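Local coordinates for universal stress protein A-like protein (Arabidopsis thaliana, PDB 2GM3), which is a universal stress protein family member that binds AMP, its cellular role being unknown, at residues F31-L35 and E36-R40; P71-F74 and R75-R78; I161-N164 and A165-P169. All coordinates share one frame; numbering follows the deposited sequence. Where two conformers were deposited one is given.

Interaction 1 (F31-L35 and E36-R40); sequences FEWTL and EKIVR
K37 lays its CG over one face of the W33 indole, one helical turn on, in a CH-pi contact. CG stands 3.6 Å from the centroid of the five-membered ring and 17° off its normal. The two side chains meet at about a right angle. K37 CG lies anti to its own carbonyl carbon (chi1 -46°), and a bend at chi2 carries the chain across the ring toward E36, where NZ makes a 3.1 Å salt bridge to OE2 from above the carboxylate plane. Beyond the lysine, W33 CZ3 reaches I38 CG1 at 3.8 Å, and the indole packs on M159 and I161 of strand 158-162. A serine in place of W33 would probably leave the aliphatic part of K37 without its platform and open a gap between I38 and M159.

Next along the helix, L35 and V39 run side by side, CD2 to CG2 at 3.7 Å. The backbone beneath departs from the regular pattern near the end. T34 O takes two donors, I38 N from above the carbonyl plane at 2.9 Å and V39 N within it at 3.0 Å. With R40 N bonded to L35 O at 2.8 Å, also five residues back, the last turn widens to the pi type, and R40 leaves it with positive phi. Outside, T34 OG1 is held by A30 O, while R40 bonds T6 and D45 of the second subunit.

The chemistry is thus divided: W33, I38 and V39 pack on the sheet while L35 faces helix 81-99, the lysine charge is led outward to a carboxylate, and the widened turn hands the chain to the subunit interface.

Interaction 2 (P71-F74 and R75-R78); sequences PEDF and RDMR
R78 sets the face of its guanidinium over the carbonyl oxygen of F74, with CZ 3.4 Å from F74 O and the oxygen above the centre of the group. A bend at chi3 (-72°) folds the arginine back over its own helical turn, and NH2 comes to 3.8 Å from F74 CB. The same oxygen accepts R78 N from above the carbonyl plane at 3.3 Å, so one carbonyl is approached by both the backbone and the side chain of a single residue. M77 meets the F74 ring differently: CE sits at the ring edge, in plane, though M77 is a selenomethionine modelled in two conformers and this approach is tentative. Y68 stacks on the ring from outside the helix.

R75 also runs back along the helix, bent at chi2 and chi3, but meets P71 with the edge of its guanidinium rather than a face: NH1 lies 3.8 Å from P71 CB, a van der Waals contact. The acids D73 and D76 bring like charges together, OD1 of the first 4.2 Å from OD2 of the second, their carboxylate planes turned 50° to each other. The repulsion is probably eased by A69 N, which bonds the other oxygen of D73.

Backbone bonds such as D76 N to E72 O, 3.1 Å, tie the turns together. Side chains meeting three and four residues apart are what a short surface helix gives, here helix 71-77 in the connection between strand 46-54 and helix 81-99 of the alpha/beta fold.

Interaction 3 (I161-N164 and A165-P169); sequences IKRN and ADETP
E167 folds back onto N164, its OE1 accepting N164 N at 2.9 Å through the anti lone pair. The torsions explain the reach: CG takes the crowded position between backbone N and carbonyl carbon (chi1 67°), and the chain then runs out extended. The carboxylate ends beside the N164 amide, the two planes 21° apart and ND2 3.6 Å from OE1. A salt bridge from R29 NE gives that oxygen a second donor.

N164 O is gripped from opposite faces of its plane. On one, T168 OG1 donates at 2.7 Å; on the other, E167 N donates at 3.2 Å, closing a type I turn through A165 and D166. R163, bent at chi3, offers one face of its guanidinium to P169 CD, 3.6 Å from NH1, with T168 CG2 near NH2. NH1 bonds D174 O and the D175 carboxylate, and NH2 bonds P172 O, so the C-terminal residues supply its acceptors.

R163 packs on R133, an AMP-binding residue, and its own side chain lies about 7 Å from the bound AMP. The turn follows strand 158-162, the last of the parallel sheet, and rests against the start of helix 25-39 through I25 and R29.

In the fold
Interactions 1 and 3 belong to one neighbourhood: I161 of the edge strand packs its CD1 3.7 Å from W33 CE3, so helix 25-39 and strand 158-162 join the two, and both reach the second subunit. Interaction 2 stands apart, its nearest atoms about 21 Å from interaction 1 and about 23 Å from interaction 3. Chemistry follows place. Interaction 1, partly buried, relies on apolar and aromatic packing with charges at its margin. Interaction 3, at the surface, is a polar turn in which one carbonyl and one carboxylate oxygen each take two donors. Interaction 2, on an exposed helix, sets charged side chains round its turns, with F74 stacked on Y68 of the preceding loop.

Interaction 1 (F31-L35 and E36-R40)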
ATOM      1  N   PHE A  31      -9.950  -1.749  -5.109  1.00 57.42           N
ATOM      2  CA  PHE A  31     -10.528  -3.002  -4.640  1.00 57.40           C
ATOM      3  C   PHE A  31     -10.263  -4.125  -5.634  1.00 57.73           C
ATOM      4  O   PHE A  31      -9.765  -5.165  -5.258  1.00 58.30           O
ATOM      5  CB  PHE A  31     -12.028  -2.840  -4.491  1.00 56.61           C
ATOM      6  CG  PHE A  31     -12.747  -4.090  -4.089  1.00 55.97           C
ATOM      7  CD1 PHE A  31     -12.888  -4.418  -2.732  1.00 53.96           C
ATOM      8  CD2 PHE A  31     -13.385  -4.884  -5.057  1.00 54.28           C
ATOM      9  CE1 PHE A  31     -13.582  -5.554  -2.361  1.00 55.24           C
ATOM     10  CE2 PHE A  31     -14.103  -6.011  -4.682  1.00 54.98           C
ATOM     11  CZ  PHE A  31     -14.211  -6.343  -3.333  1.00 54.66           C
ATOM     12  N   GLU A  32     -10.589  -3.920  -6.894  1.00 57.66           N
ATOM     13  CA  GLU A  32     -10.404  -4.985  -7.879  1.00 58.89           C
ATOM     14  C   GLU A  32      -8.942  -5.403  -8.044  1.00 58.71           C
ATOM     15  O   GLU A  32      -8.643  -6.569  -8.203  1.00 58.63           O
ATOM     16  CB  GLU A  32     -10.983  -4.603  -9.242  1.00 58.44           C
ATOM     17  CG  GLU A  32     -12.479  -4.326  -9.110  1.00 62.51           C
ATOM     18  CD  GLU A  32     -13.222  -4.236 -10.422  1.00 67.49           C
ATOM     19  OE1 GLU A  32     -12.630  -3.833 -11.453  1.00 66.96           O
ATOM     20  OE2 GLU A  32     -14.432  -4.566 -10.386  1.00 70.75           O
ATOM     21  N   TRP A  33      -8.044  -4.437  -7.998  1.00 58.69           N
ATOM     22  CA  TRP A  33      -6.648  -4.702  -8.106  1.00 58.71           C
ATOM     23  C   TRP A  33      -6.190  -5.557  -6.931  1.00 59.18           C
ATOM     24  O   TRP A  33      -5.441  -6.520  -7.134  1.00 58.92           O
ATOM     25  CB  TRP A  33      -5.878  -3.392  -8.113  1.00 58.41           C
ATOM     26  CG  TRP A  33      -4.433  -3.539  -8.363  1.00 58.22           C
ATOM     27  CD1 TRP A  33      -3.804  -3.470  -9.577  1.00 57.38           C
ATOM     28  CD2 TRP A  33      -3.415  -3.766  -7.395  1.00 57.80           C
ATOM     29  NE1 TRP A  33      -2.475  -3.636  -9.420  1.00 57.92           N
ATOM     30  CE2 TRP A  33      -2.193  -3.819  -8.091  1.00 58.03           C
ATOM     31  CE3 TRP A  33      -3.411  -3.943  -6.006  1.00 58.86           C
ATOM     32  CZ2 TRP A  33      -0.974  -4.052  -7.453  1.00 57.35           C
ATOM     33  CZ3 TRP A  33      -2.194  -4.162  -5.367  1.00 58.14           C
ATOM     34  CH2 TRP A  33      -0.991  -4.199  -6.097  1.00 58.00           C
ATOM     35  N   THR A  34      -6.613  -5.188  -5.723  1.00 58.98           N
ATOM     36  CA  THR A  34      -6.277  -5.952  -4.545  1.00 59.70           C
ATOM     37  C   THR A  34      -6.737  -7.389  -4.648  1.00 60.12           C
ATOM     38  O   THR A  34      -5.977  -8.262  -4.292  1.00 60.71           O
ATOM     39  CB  THR A  34      -6.823  -5.312  -3.237  1.00 59.63           C
ATOM     40  OG1 THR A  34      -6.357  -3.963  -3.145  1.00 60.83           O
ATOM     41  CG2 THR A  34      -6.314  -6.067  -2.023  1.00 59.05           C
ATOM     42  N   LEU A  35      -7.954  -7.633  -5.151  1.00 60.56           N
ATOM     43  CA  LEU A  35      -8.449  -8.998  -5.328  1.00 61.22           C
ATOM     44  C   LEU A  35      -7.633  -9.738  -6.341  1.00 61.23           C
ATOM     45  O   LEU A  35      -7.265 -10.882  -6.117  1.00 62.13           O
ATOM     46  CB  LEU A  35      -9.894  -9.027  -5.766  1.00 61.29           C
ATOM     47  CG  LEU A  35     -10.823  -8.472  -4.704  1.00 62.48           C
ATOM     48  CD1 LEU A  35     -12.216  -8.700  -5.276  1.00 64.89           C
ATOM     49  CD2 LEU A  35     -10.616  -9.224  -3.400  1.00 61.46           C
ATOM     50  N   GLU A  36      -7.331  -9.077  -7.446  1.00 61.22           N
ATOM     51  CA  GLU A  36      -6.614  -9.699  -8.530  1.00 61.51           C
ATOM     52  C   GLU A  36      -5.160  -9.993  -8.161  1.00 60.65           C
ATOM     53  O   GLU A  36      -4.693 -11.102  -8.354  1.00 60.78           O
ATOM     54  CB  GLU A  36      -6.653  -8.820  -9.770  1.00 61.64           C
ATOM     55  CG  GLU A  36      -6.051  -9.526 -10.988  1.00 65.77           C
ATOM     56  CD  GLU A  36      -5.886  -8.618 -12.194  1.00 69.67           C
ATOM     57  OE1 GLU A  36      -6.546  -7.542 -12.253  1.00 72.98           O
ATOM     58  OE2 GLU A  36      -5.099  -8.998 -13.092  1.00 72.37           O
ATOM     59  N   LYS A  37      -4.444  -9.003  -7.629  1.00 59.70           N
ATOM     60  CA  LYS A  37      -2.999  -9.148  -7.433  1.00 58.73           C
ATOM     61  C   LYS A  37      -2.577  -9.600  -6.050  1.00 58.14           C
ATOM     62  O   LYS A  37      -1.514 -10.210  -5.915  1.00 57.66           O
ATOM     63  CB  LYS A  37      -2.227  -7.867  -7.756  1.00 58.38           C
ATOM     64  CG  LYS A  37      -2.608  -7.194  -9.023  1.00 58.62           C
ATOM     65  CD  LYS A  37      -2.099  -7.875 -10.229  1.00 58.69           C
ATOM     66  CE  LYS A  37      -2.299  -6.988 -11.434  1.00 60.73           C
ATOM     67  NZ  LYS A  37      -2.264  -7.784 -12.713  1.00 63.11           N
ATOM     68  N   ILE A  38      -3.383  -9.304  -5.030  1.00 57.53           N
ATOM     69  CA  ILE A  38      -3.024  -9.690  -3.652  1.00 57.44           C
ATOM     70  C   ILE A  38      -3.776 -10.922  -3.134  1.00 56.94           C
ATOM     71  O   ILE A  38      -3.155 -11.879  -2.699  1.00 57.16           O
ATOM     72  CB  ILE A  38      -3.137  -8.492  -2.640  1.00 58.13           C
ATOM     73  CG1 ILE A  38      -2.371  -7.258  -3.152  1.00 58.33           C
ATOM     74  CG2 ILE A  38      -2.734  -8.895  -1.184  1.00 57.16           C
ATOM     75  CD1 ILE A  38      -0.992  -7.109  -2.621  1.00 59.97           C
ATOM     76  N   VAL A  39      -5.102 -10.898  -3.186  1.00 56.59           N
ATOM     77  CA  VAL A  39      -5.902 -12.025  -2.725  1.00 55.75           C
ATOM     78  C   VAL A  39      -5.698 -13.197  -3.681  1.00 55.79           C
ATOM     79  O   VAL A  39      -5.441 -14.318  -3.237  1.00 55.85           O
ATOM     80  CB  VAL A  39      -7.401 -11.658  -2.641  1.00 55.81           C
ATOM     81  CG1 VAL A  39      -8.236 -12.891  -2.275  1.00 55.06           C
ATOM     82  CG2 VAL A  39      -7.637 -10.504  -1.658  1.00 54.64           C
ATOM     83  N   ARG A  40      -5.785 -12.924  -4.988  1.00 55.61           N
ATOM     84  CA  ARG A  40      -5.638 -13.961  -6.020  1.00 55.54           C
ATOM     85  C   ARG A  40      -6.648 -15.077  -5.751  1.00 55.83           C
ATOM     86  O   ARG A  40      -7.759 -14.799  -5.334  1.00 56.17           O
ATOM     87  CB  ARG A  40      -4.173 -14.464  -6.087  1.00 55.27           C
ATOM     88  CG  ARG A  40      -3.142 -13.317  -6.391  1.00 55.35           C
ATOM     89  CD  ARG A  40      -1.661 -13.720  -6.318  1.00 54.32           C
ATOM     90  NE  ARG A  40      -1.323 -14.853  -7.188  1.00 52.90           N
ATOM     91  CZ  ARG A  40      -0.700 -14.765  -8.372  1.00 51.62           C
ATOM     92  NH1 ARG A  40      -0.334 -13.588  -8.886  1.00 48.76           N
ATOM     93  NH2 ARG A  40      -0.444 -15.870  -9.049  1.00 48.41           N
TER

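Interaction 2 (P71-F74 and R75-R78)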
ATOM      1  N   PRO A  71     -43.968  13.224  -2.720  1.00 71.52           N
ATOM      2  CA  PRO A  71     -43.332  12.008  -3.230  1.00 72.34           C
ATOM      3  C   PRO A  71     -41.834  12.210  -3.448  1.00 73.33           C
ATOM      4  O   PRO A  71     -41.034  11.297  -3.224  1.00 73.22           O
ATOM      5  CB  PRO A  71     -44.030  11.785  -4.581  1.00 71.90           C
ATOM      6  CG  PRO A  71     -45.326  12.463  -4.461  1.00 71.56           C
ATOM      7  CD  PRO A  71     -45.095  13.651  -3.574  1.00 71.39           C
ATOM      8  N   GLU A  72     -41.477  13.424  -3.849  1.00 74.36           N
ATOM      9  CA  GLU A  72     -40.103  13.788  -4.151  1.00 75.60           C
ATOM     10  C   GLU A  72     -39.175  13.660  -2.945  1.00 75.70           C
ATOM     11  O   GLU A  72     -38.020  13.260  -3.104  1.00 75.52           O
ATOM     12  CB  GLU A  72     -40.083  15.177  -4.791  1.00 75.78           C
ATOM     13  CG  GLU A  72     -41.321  15.404  -5.703  1.00 77.82           C
ATOM     14  CD  GLU A  72     -41.085  16.420  -6.814  1.00 80.65           C
ATOM     15  OE1 GLU A  72     -40.460  17.476  -6.519  1.00 81.72           O
ATOM     16  OE2 GLU A  72     -41.526  16.166  -7.974  1.00 79.92           O
ATOM     17  N   ASP A  73     -39.702  13.956  -1.751  1.00 75.89           N
ATOM     18  CA  ASP A  73     -38.969  13.795  -0.493  1.00 76.10           C
ATOM     19  C   ASP A  73     -38.521  12.364  -0.216  1.00 76.04           C
ATOM     20  O   ASP A  73     -37.510  12.157   0.429  1.00 75.89           O
ATOM     21  CB  ASP A  73     -39.810  14.277   0.684  1.00 76.16           C
ATOM     22  CG  ASP A  73     -39.854  15.769   0.794  1.00 76.26           C
ATOM     23  OD1 ASP A  73     -38.935  16.433   0.280  1.00 77.23           O
ATOM     24  OD2 ASP A  73     -40.809  16.275   1.409  1.00 76.02           O
ATOM     25  N   PHE A  74     -39.284  11.392  -0.697  1.00 76.25           N
ATOM     26  CA  PHE A  74     -38.935   9.987  -0.525  1.00 76.69           C
ATOM     27  C   PHE A  74     -37.871   9.525  -1.503  1.00 77.39           C
ATOM     28  O   PHE A  74     -37.099   8.624  -1.197  1.00 77.44           O
ATOM     29  CB  PHE A  74     -40.172   9.094  -0.632  1.00 75.83           C
ATOM     30  CG  PHE A  74     -41.088   9.215   0.531  1.00 74.67           C
ATOM     31  CD1 PHE A  74     -42.174  10.079   0.487  1.00 73.46           C
ATOM     32  CD2 PHE A  74     -40.858   8.479   1.681  1.00 72.46           C
ATOM     33  CE1 PHE A  74     -43.010  10.194   1.574  1.00 72.99           C
ATOM     34  CE2 PHE A  74     -41.683   8.593   2.759  1.00 71.98           C
ATOM     35  CZ  PHE A  74     -42.763   9.447   2.713  1.00 72.63           C
ATOM     36  N   ARG A  75     -37.835  10.146  -2.676  1.00 78.25           N
ATOM     37  CA  ARG A  75     -36.795   9.870  -3.630  1.00 78.89           C
ATOM     38  C   ARG A  75     -35.469  10.435  -3.150  1.00 79.21           C
ATOM     39  O   ARG A  75     -34.439   9.775  -3.278  1.00 79.32           O
ATOM     40  CB  ARG A  75     -37.216  10.324  -5.011  1.00 78.81           C
ATOM     41  CG  ARG A  75     -38.144   9.280  -5.617  1.00 80.18           C
ATOM     42  CD  ARG A  75     -39.476   9.855  -6.041  1.00 81.50           C
ATOM     43  NE  ARG A  75     -39.397  10.365  -7.402  1.00 82.80           N
ATOM     44  CZ  ARG A  75     -40.363  11.034  -8.022  1.00 83.26           C
ATOM     45  NH1 ARG A  75     -41.512  11.286  -7.409  1.00 82.18           N
ATOM     46  NH2 ARG A  75     -40.170  11.448  -9.268  1.00 83.54           N
ATOM     47  N   ASP A  76     -35.514  11.613  -2.534  1.00 79.54           N
ATOM     48  CA  ASP A  76     -34.331  12.229  -1.935  1.00 79.89           C
ATOM     49  C   ASP A  76     -33.716  11.396  -0.830  1.00 79.82           C
ATOM     50  O   ASP A  76     -32.492  11.248  -0.781  1.00 80.06           O
ATOM     51  CB  ASP A  76     -34.654  13.621  -1.404  1.00 79.87           C
ATOM     52  CG  ASP A  76     -34.971  14.590  -2.504  1.00 80.36           C
ATOM     53  OD1 ASP A  76     -34.200  14.665  -3.469  1.00 81.49           O
ATOM     54  OD2 ASP A  76     -35.997  15.280  -2.415  1.00 81.52           O
HETATM   55  N   MSE A  77     -34.567  10.862   0.046  1.00 79.66           N
HETATM   56  CA  MSE A  77     -34.154  10.016   1.170  0.50 78.36           C
HETATM   57  C   MSE A  77     -33.380   8.822   0.639  1.00 78.88           C
HETATM   58  O   MSE A  77     -32.311   8.459   1.145  1.00 79.41           O
HETATM   59  CB  MSE A  77     -35.394   9.540   1.945  0.50 78.60           C
HETATM   60  CG  MSE A  77     -35.208   8.270   2.769  0.50 77.20           C
HETATM   61 SE   MSE A  77     -36.897   7.469   3.309  0.50 77.17          SE
HETATM   62  CE  MSE A  77     -37.507   6.751   1.586  0.50 75.26           C
ATOM     63  N   ARG A  78     -33.957   8.224  -0.399  1.00 75.35           N
ATOM     64  CA  ARG A  78     -33.387   7.073  -1.041  1.00 71.77           C
ATOM     65  C   ARG A  78     -32.059   7.415  -1.686  1.00 69.76           C
ATOM     66  O   ARG A  78     -31.324   6.530  -2.062  1.00 69.69           O
ATOM     67  CB  ARG A  78     -34.371   6.484  -2.057  1.00 72.04           C
ATOM     68  CG  ARG A  78     -35.399   5.529  -1.441  1.00 70.69           C
ATOM     69  CD  ARG A  78     -36.242   4.801  -2.500  1.00 70.77           C
ATOM     70  NE  ARG A  78     -37.213   5.673  -3.179  1.00 69.49           N
ATOM     71  CZ  ARG A  78     -38.446   5.948  -2.738  1.00 67.64           C
ATOM     72  NH1 ARG A  78     -38.890   5.432  -1.595  1.00 66.49           N
ATOM     73  NH2 ARG A  78     -39.239   6.746  -3.444  1.00 65.79           N
TER

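Interaction 3 (I161-N164 and A165-P169)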
ATOM      1  N   ILE A 161      -3.419   2.770  -4.697  1.00 58.25           N
ATOM      2  CA  ILE A 161      -3.597   2.315  -6.064  1.00 57.39           C
ATOM      3  C   ILE A 161      -4.260   3.404  -6.853  1.00 57.68           C
ATOM      4  O   ILE A 161      -5.305   3.885  -6.456  1.00 58.26           O
ATOM      5  CB  ILE A 161      -4.475   1.020  -6.106  1.00 58.31           C
ATOM      6  CG1 ILE A 161      -3.819  -0.080  -5.253  1.00 56.70           C
ATOM      7  CG2 ILE A 161      -4.706   0.533  -7.565  1.00 57.15           C
ATOM      8  CD1 ILE A 161      -4.740  -0.897  -4.496  1.00 54.81           C
ATOM      9  N   LYS A 162      -3.627   3.795  -7.958  1.00 57.88           N
ATOM     10  CA  LYS A 162      -4.111   4.814  -8.866  1.00 58.18           C
ATOM     11  C   LYS A 162      -4.861   4.142  -9.977  1.00 58.40           C
ATOM     12  O   LYS A 162      -4.710   2.954 -10.182  1.00 59.06           O
ATOM     13  CB  LYS A 162      -2.974   5.614  -9.484  1.00 57.82           C
ATOM     14  CG  LYS A 162      -2.310   6.570  -8.503  1.00 60.24           C
ATOM     15  CD  LYS A 162      -0.942   7.024  -9.050  1.00 60.99           C
ATOM     16  CE  LYS A 162      -0.087   7.697  -7.972  1.00 64.20           C
ATOM     17  NZ  LYS A 162       1.396   7.312  -8.136  1.00 66.56           N
ATOM     18  N   ARG A 163      -5.672   4.903 -10.702  1.00 58.64           N
ATOM     19  CA  ARG A 163      -6.538   4.372 -11.735  1.00 58.41           C
ATOM     20  C   ARG A 163      -5.734   4.088 -12.976  1.00 59.39           C
ATOM     21  O   ARG A 163      -4.662   4.653 -13.162  1.00 59.84           O
ATOM     22  CB  ARG A 163      -7.649   5.380 -12.052  1.00 58.15           C
ATOM     23  CG  ARG A 163      -8.629   5.562 -10.862  1.00 57.68           C
ATOM     24  CD  ARG A 163      -9.478   6.792 -10.981  1.00 53.76           C
ATOM     25  NE  ARG A 163      -8.641   7.960 -11.110  1.00 54.83           N
ATOM     26  CZ  ARG A 163      -9.095   9.189 -11.015  1.00 55.92           C
ATOM     27  NH1 ARG A 163     -10.396   9.392 -10.782  1.00 56.03           N
ATOM     28  NH2 ARG A 163      -8.258  10.207 -11.166  1.00 55.61           N
ATOM     29  N   ASN A 164      -6.242   3.206 -13.829  1.00 59.83           N
ATOM     30  CA  ASN A 164      -5.653   3.001 -15.143  1.00 60.40           C
ATOM     31  C   ASN A 164      -5.814   4.271 -15.952  1.00 60.49           C
ATOM     32  O   ASN A 164      -6.757   5.024 -15.761  1.00 60.67           O
ATOM     33  CB  ASN A 164      -6.328   1.820 -15.873  1.00 60.77           C
ATOM     34  CG  ASN A 164      -6.193   0.487 -15.107  1.00 63.54           C
ATOM     35  OD1 ASN A 164      -5.246   0.292 -14.330  1.00 66.02           O
ATOM     36  ND2 ASN A 164      -7.139  -0.425 -15.322  1.00 64.17           N
ATOM     37  N   ALA A 165      -4.889   4.507 -16.870  1.00 60.79           N
ATOM     38  CA  ALA A 165      -4.969   5.650 -17.761  1.00 60.78           C
ATOM     39  C   ALA A 165      -6.319   5.703 -18.478  1.00 60.96           C
ATOM     40  O   ALA A 165      -6.889   6.785 -18.683  1.00 61.19           O
ATOM     41  CB  ALA A 165      -3.832   5.604 -18.794  1.00 60.54           C
ATOM     42  N   ASP A 166      -6.829   4.537 -18.868  1.00 60.88           N
ATOM     43  CA  ASP A 166      -8.001   4.500 -19.749  1.00 60.99           C
ATOM     44  C   ASP A 166      -9.321   4.659 -18.997  1.00 60.46           C
ATOM     45  O   ASP A 166     -10.388   4.677 -19.611  1.00 60.63           O
ATOM     46  CB  ASP A 166      -8.013   3.249 -20.654  1.00 61.81           C
ATOM     47  CG  ASP A 166      -8.226   1.950 -19.868  1.00 63.40           C
ATOM     48  OD1 ASP A 166      -8.211   0.859 -20.494  1.00 64.69           O
ATOM     49  OD2 ASP A 166      -8.418   2.023 -18.634  1.00 64.82           O
ATOM     50  N   GLU A 167      -9.257   4.774 -17.678  1.00 59.67           N
ATOM     51  CA  GLU A 167     -10.458   5.026 -16.886  1.00 59.00           C
ATOM     52  C   GLU A 167     -10.336   6.314 -16.079  1.00 58.50           C
ATOM     53  O   GLU A 167     -11.208   6.638 -15.294  1.00 58.76           O
ATOM     54  CB  GLU A 167     -10.755   3.851 -15.958  1.00 58.59           C
ATOM     55  CG  GLU A 167      -9.719   3.708 -14.889  1.00 59.33           C
ATOM     56  CD  GLU A 167      -9.911   2.508 -14.013  1.00 59.93           C
ATOM     57  OE1 GLU A 167      -8.897   2.122 -13.388  1.00 58.94           O
ATOM     58  OE2 GLU A 167     -11.050   1.961 -13.957  1.00 60.81           O
ATOM     59  N   THR A 168      -9.238   7.031 -16.270  1.00 58.13           N
ATOM     60  CA  THR A 168      -9.021   8.308 -15.623  1.00 57.56           C
ATOM     61  C   THR A 168      -9.770   9.389 -16.408  1.00 56.83           C
ATOM     62  O   THR A 168      -9.537   9.540 -17.600  1.00 56.77           O
ATOM     63  CB  THR A 168      -7.518   8.602 -15.542  1.00 57.63           C
ATOM     64  OG1 THR A 168      -6.897   7.553 -14.800  1.00 57.73           O
ATOM     65  CG2 THR A 168      -7.251   9.942 -14.834  1.00 58.45           C
ATOM     66  N   PRO A 169     -10.689  10.123 -15.738  1.00 56.53           N
ATOM     67  CA  PRO A 169     -11.471  11.138 -16.437  1.00 56.32           C
ATOM     68  C   PRO A 169     -10.564  12.299 -16.807  1.00 56.34           C
ATOM     69  O   PRO A 169      -9.537  12.517 -16.157  1.00 56.30           O
ATOM     70  CB  PRO A 169     -12.519  11.580 -15.402  1.00 56.27           C
ATOM     71  CG  PRO A 169     -12.438  10.593 -14.276  1.00 56.28           C
ATOM     72  CD  PRO A 169     -11.036  10.065 -14.300  1.00 56.50           C
TER